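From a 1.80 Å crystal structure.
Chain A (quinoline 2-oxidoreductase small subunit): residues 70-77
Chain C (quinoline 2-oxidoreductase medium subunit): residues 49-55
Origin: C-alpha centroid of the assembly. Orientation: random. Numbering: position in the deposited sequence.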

ATOM      1  N   THR A  70     -29.015 -11.956  -5.483  1.00 17.74           N
ATOM      2  CA  THR A  70     -28.795 -13.033  -6.443  1.00 17.82           C
ATOM      3  C   THR A  70     -27.703 -13.894  -5.826  1.00 17.07           C
ATOM      4  O   THR A  70     -26.657 -13.377  -5.454  1.00 18.57           O
ATOM      5  CB  THR A  70     -28.274 -12.508  -7.806  1.00 18.50           C
ATOM      6  OG1 THR A  70     -29.223 -11.597  -8.378  1.00 18.10           O
ATOM      7  CG2 THR A  70     -28.051 -13.677  -8.770  1.00 17.75           C
ATOM      8  N   LEU A  71     -27.931 -15.198  -5.684  1.00 18.05           N
ATOM      9  CA  LEU A  71     -26.881 -16.039  -5.117  1.00 15.93           C
ATOM     10  C   LEU A  71     -25.761 -16.095  -6.148  1.00 17.44           C
ATOM     11  O   LEU A  71     -26.019 -16.096  -7.358  1.00 16.72           O
ATOM     12  CB  LEU A  71     -27.388 -17.465  -4.841  1.00 15.98           C
ATOM     13  CG  LEU A  71     -28.549 -17.684  -3.862  1.00 17.69           C
ATOM     14  CD1 LEU A  71     -28.820 -19.179  -3.739  1.00 17.23           C
ATOM     15  CD2 LEU A  71     -28.203 -17.109  -2.492  1.00 16.72           C
ATOM     16  N   ALA A  72     -24.519 -16.137  -5.684  1.00 14.61           N
ATOM     17  CA  ALA A  72     -23.403 -16.211  -6.608  1.00 16.51           C
ATOM     18  C   ALA A  72     -23.566 -17.463  -7.467  1.00 17.61           C
ATOM     19  O   ALA A  72     -23.258 -17.447  -8.659  1.00 16.88           O
ATOM     20  CB  ALA A  72     -22.078 -16.259  -5.839  1.00 15.33           C
ATOM     21  N   VAL A  73     -24.060 -18.547  -6.873  1.00 16.36           N
ATOM     22  CA  VAL A  73     -24.241 -19.777  -7.639  1.00 17.87           C
ATOM     23  C   VAL A  73     -25.310 -19.642  -8.726  1.00 18.07           C
ATOM     24  O   VAL A  73     -25.351 -20.440  -9.659  1.00 20.04           O
ATOM     25  CB  VAL A  73     -24.576 -20.997  -6.731  1.00 16.38           C
ATOM     26  CG1 VAL A  73     -23.408 -21.286  -5.809  1.00 18.33           C
ATOM     27  CG2 VAL A  73     -25.850 -20.751  -5.936  1.00 16.62           C
ATOM     28  N   GLN A  74     -26.164 -18.627  -8.624  1.00 18.97           N
ATOM     29  CA  GLN A  74     -27.195 -18.426  -9.639  1.00 19.30           C
ATOM     30  C   GLN A  74     -26.647 -17.699 -10.861  1.00 18.62           C
ATOM     31  O   GLN A  74     -27.387 -17.391 -11.793  1.00 19.84           O
ATOM     32  CB  GLN A  74     -28.387 -17.663  -9.056  1.00 19.54           C
ATOM     33  CG  GLN A  74     -29.178 -18.492  -8.054  1.00 19.21           C
ATOM     34  CD  GLN A  74     -30.316 -17.730  -7.413  1.00 19.62           C
ATOM     35  OE1 GLN A  74     -30.115 -16.663  -6.840  1.00 19.16           O
ATOM     36  NE2 GLN A  74     -31.520 -18.279  -7.499  1.00 21.18           N
ATOM     37  N   ALA A  75     -25.343 -17.439 -10.865  1.00 19.13           N
ATOM     38  CA  ALA A  75     -24.721 -16.765 -12.000  1.00 20.25           C
ATOM     39  C   ALA A  75     -24.367 -17.793 -13.070  1.00 20.97           C
ATOM     40  O   ALA A  75     -24.012 -17.437 -14.196  1.00 20.27           O
ATOM     41  CB  ALA A  75     -23.465 -16.030 -11.554  1.00 20.08           C
ATOM     42  N   GLU A  76     -24.464 -19.070 -12.707  1.00 20.07           N
ATOM     43  CA  GLU A  76     -24.141 -20.155 -13.625  1.00 20.94           C
ATOM     44  C   GLU A  76     -24.832 -19.994 -14.971  1.00 19.55           C
ATOM     45  O   GLU A  76     -26.050 -19.823 -15.042  1.00 18.15           O
ATOM     46  CB  GLU A  76     -24.534 -21.505 -13.016  1.00 21.66           C
ATOM     47  CG  GLU A  76     -24.337 -22.697 -13.962  1.00 23.98           C
ATOM     48  CD  GLU A  76     -22.868 -23.026 -14.199  1.00 27.34           C
ATOM     49  OE1 GLU A  76     -22.552 -23.644 -15.238  1.00 29.78           O
ATOM     50  OE2 GLU A  76     -22.029 -22.679 -13.340  1.00 28.68           O
ATOM     51  N   GLY A  77     -24.039 -20.054 -16.034  1.00 21.25           N
ATOM     52  CA  GLY A  77     -24.583 -19.938 -17.377  1.00 23.04           C
ATOM     53  C   GLY A  77     -25.065 -18.561 -17.784  1.00 24.49           C
ATOM     54  O   GLY A  77     -25.697 -18.413 -18.833  1.00 25.48           O
TER
ATOM     55  N   CYS C  49     -31.040 -26.259   2.910  1.00 21.38           N
ATOM     56  CA  CYS C  49     -30.717 -26.280   1.495  1.00 20.88           C
ATOM     57  C   CYS C  49     -31.731 -25.463   0.705  1.00 20.48           C
ATOM     58  O   CYS C  49     -32.912 -25.436   1.041  1.00 20.02           O
ATOM     59  CB  CYS C  49     -30.733 -27.736   1.008  1.00 23.85           C
ATOM     60  SG  CYS C  49     -30.661 -27.980  -0.793  1.00 27.97           S
ATOM     61  N   LEU C  50     -31.266 -24.775  -0.330  1.00 19.77           N
ATOM     62  CA  LEU C  50     -32.174 -24.007  -1.167  1.00 19.04           C
ATOM     63  C   LEU C  50     -32.311 -24.758  -2.478  1.00 19.23           C
ATOM     64  O   LEU C  50     -31.315 -25.106  -3.114  1.00 18.71           O
ATOM     65  CB  LEU C  50     -31.645 -22.594  -1.422  1.00 17.33           C
ATOM     66  CG  LEU C  50     -31.639 -21.654  -0.210  1.00 17.79           C
ATOM     67  CD1 LEU C  50     -31.292 -20.246  -0.670  1.00 16.70           C
ATOM     68  CD2 LEU C  50     -33.006 -21.667   0.467  1.00 15.70           C
ATOM     69  N   VAL C  51     -33.551 -25.014  -2.869  1.00 19.55           N
ATOM     70  CA  VAL C  51     -33.834 -25.740  -4.094  1.00 20.91           C
ATOM     71  C   VAL C  51     -34.368 -24.770  -5.133  1.00 20.06           C
ATOM     72  O   VAL C  51     -35.519 -24.331  -5.059  1.00 19.29           O
ATOM     73  CB  VAL C  51     -34.876 -26.842  -3.845  1.00 21.95           C
ATOM     74  CG1 VAL C  51     -35.060 -27.674  -5.108  1.00 23.42           C
ATOM     75  CG2 VAL C  51     -34.431 -27.715  -2.667  1.00 20.41           C
ATOM     76  N   ASP C  52     -33.515 -24.455  -6.099  1.00 19.77           N
ATOM     77  CA  ASP C  52     -33.829 -23.523  -7.176  1.00 20.45           C
ATOM     78  C   ASP C  52     -34.739 -24.178  -8.214  1.00 21.11           C
ATOM     79  O   ASP C  52     -34.589 -25.364  -8.521  1.00 23.01           O
ATOM     80  CB  ASP C  52     -32.523 -23.073  -7.853  1.00 19.04           C
ATOM     81  CG  ASP C  52     -32.642 -21.713  -8.529  1.00 20.82           C
ATOM     82  OD1 ASP C  52     -33.745 -21.366  -8.997  1.00 19.67           O
ATOM     83  OD2 ASP C  52     -31.620 -20.998  -8.605  1.00 20.17           O
ATOM     84  N   LEU C  53     -35.674 -23.405  -8.754  1.00 20.64           N
ATOM     85  CA  LEU C  53     -36.595 -23.906  -9.768  1.00 20.79           C
ATOM     86  C   LEU C  53     -36.181 -23.432 -11.161  1.00 20.12           C
ATOM     87  O   LEU C  53     -36.909 -23.644 -12.131  1.00 21.91           O
ATOM     88  CB  LEU C  53     -38.022 -23.423  -9.474  1.00 18.88           C
ATOM     89  CG  LEU C  53     -38.608 -23.772  -8.102  1.00 19.28           C
ATOM     90  CD1 LEU C  53     -39.999 -23.177  -7.981  1.00 19.75           C
ATOM     91  CD2 LEU C  53     -38.657 -25.284  -7.921  1.00 19.53           C
ATOM     92  N   ARG C  54     -35.005 -22.816 -11.265  1.00 19.99           N
ATOM     93  CA  ARG C  54     -34.531 -22.287 -12.545  1.00 21.15           C
ATOM     94  C   ARG C  54     -34.476 -23.282 -13.701  1.00 21.29           C
ATOM     95  O   ARG C  54     -34.641 -22.891 -14.855  1.00 20.62           O
ATOM     96  CB  ARG C  54     -33.144 -21.638 -12.387  1.00 22.10           C
ATOM     97  CG  ARG C  54     -32.025 -22.586 -11.990  1.00 24.72           C
ATOM     98  CD  ARG C  54     -30.651 -21.913 -12.080  1.00 28.43           C
ATOM     99  NE  ARG C  54     -30.357 -21.454 -13.441  1.00 33.28           N
ATOM    100  CZ  ARG C  54     -29.200 -20.917 -13.825  1.00 33.69           C
ATOM    101  NH1 ARG C  54     -28.208 -20.764 -12.959  1.00 32.27           N
ATOM    102  NH2 ARG C  54     -29.039 -20.523 -15.080  1.00 35.91           N
ATOM    103  N   ASN C  55     -34.250 -24.558 -13.408  1.00 22.05           N
ATOM    104  CA  ASN C  55     -34.152 -25.553 -14.474  1.00 23.20           C
ATOM    105  C   ASN C  55     -35.407 -26.364 -14.774  1.00 22.94           C
ATOM    106  O   ASN C  55     -35.343 -27.363 -15.489  1.00 25.84           O
ATOM    107  CB  ASN C  55     -32.987 -26.505 -14.197  1.00 23.49           C
ATOM    108  CG  ASN C  55     -31.662 -25.785 -14.128  1.00 23.84           C
ATOM    109  OD1 ASN C  55     -31.373 -24.923 -14.955  1.00 24.97           O
ATOM    110  ND2 ASN C  55     -30.843 -26.139 -13.146  1.00 24.61           N
TER
HETATM  111  O   HOH W   1     -27.781 -22.302 -10.718  1.00 28.21           O

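The most unusual feature of this contact is a single backbone oxygen gripped by both arms of an arginine. The guanidinium of C:Arg54 sends NH1 and NH2 to A:Glu76 O, each nitrogen 3.1 Å from that oxygen, with N-H...O angles of 145° and 149°. The carbonyl lies at the edge of the guanidinium, near its plane, so the two donors converge on one acceptor, and the bend in both bonds follows from that sharing. The carboxylate of A:Glu76 takes no part in these bonds; A:Glu76 CB lies 3.7 Å from C:Arg54 NH1, but the end of the side chain leads away and OE2 is bonded elsewhere in the structure. Charge is thus spent on a main-chain acceptor, and no salt bridge forms here.

The same guanidinium reaches a second carbonyl through water. Water 1 accepts from C:Arg54 NH1 at 2.8 Å and donates to A:Val73 O at 3.2 Å, closing a gap of 4.4 Å between NH1 and that oxygen. Both carbonyls belong to the 3-10 segment 72-75 or its immediate continuation, where a weak bond of 3.5 Å runs from A:Glu76 N to A:Val73 O. One arginine thus serves two carbonyls of the turn, one directly and one through water.

Further along, A:Gln74 works in two directions. Its CB sets off sideways, yet the end of the side chain comes nearer to chain C, and A:Gln74 NE2 donates to C:Asp52 OD2 at 2.9 Å with a nearly straight 168° angle. The other half of the amide turns home: A:Gln74 OE1 accepts from A:Leu71 N at 2.9 Å, a bond that leaves NE2 free to face C:Asp52. Separately, the backbone A:Gln74 N donates to A:Leu71 O at 2.8 Å.

C:Asp52 mirrors this economy. OD2 receives the glutamine, and C:Asp52 OD1 accepts from C:Arg54 N at 3.0 Å, bracing the chain where the strand 49-52 gives way to loop. The aspartate is thereby linked to the backbone of the very residue whose side chain grips A:Glu76 O.

Beside this polar network sits one small apolar contact, A:Leu71 CD1 to C:Leu50 CD1 at 4.1 Å. In both leucines the CA-to-CB bond points toward the other stretch; both are chi1 m, chi2 t, and their CD1 methyls meet across backbones whose CA atoms are 10.3 Å apart. The two stretches bury 231 Å² between them, summed over both sides, and two of the side chains that bond across, A:Gln74 and C:Asp52, also bond within their own stretch.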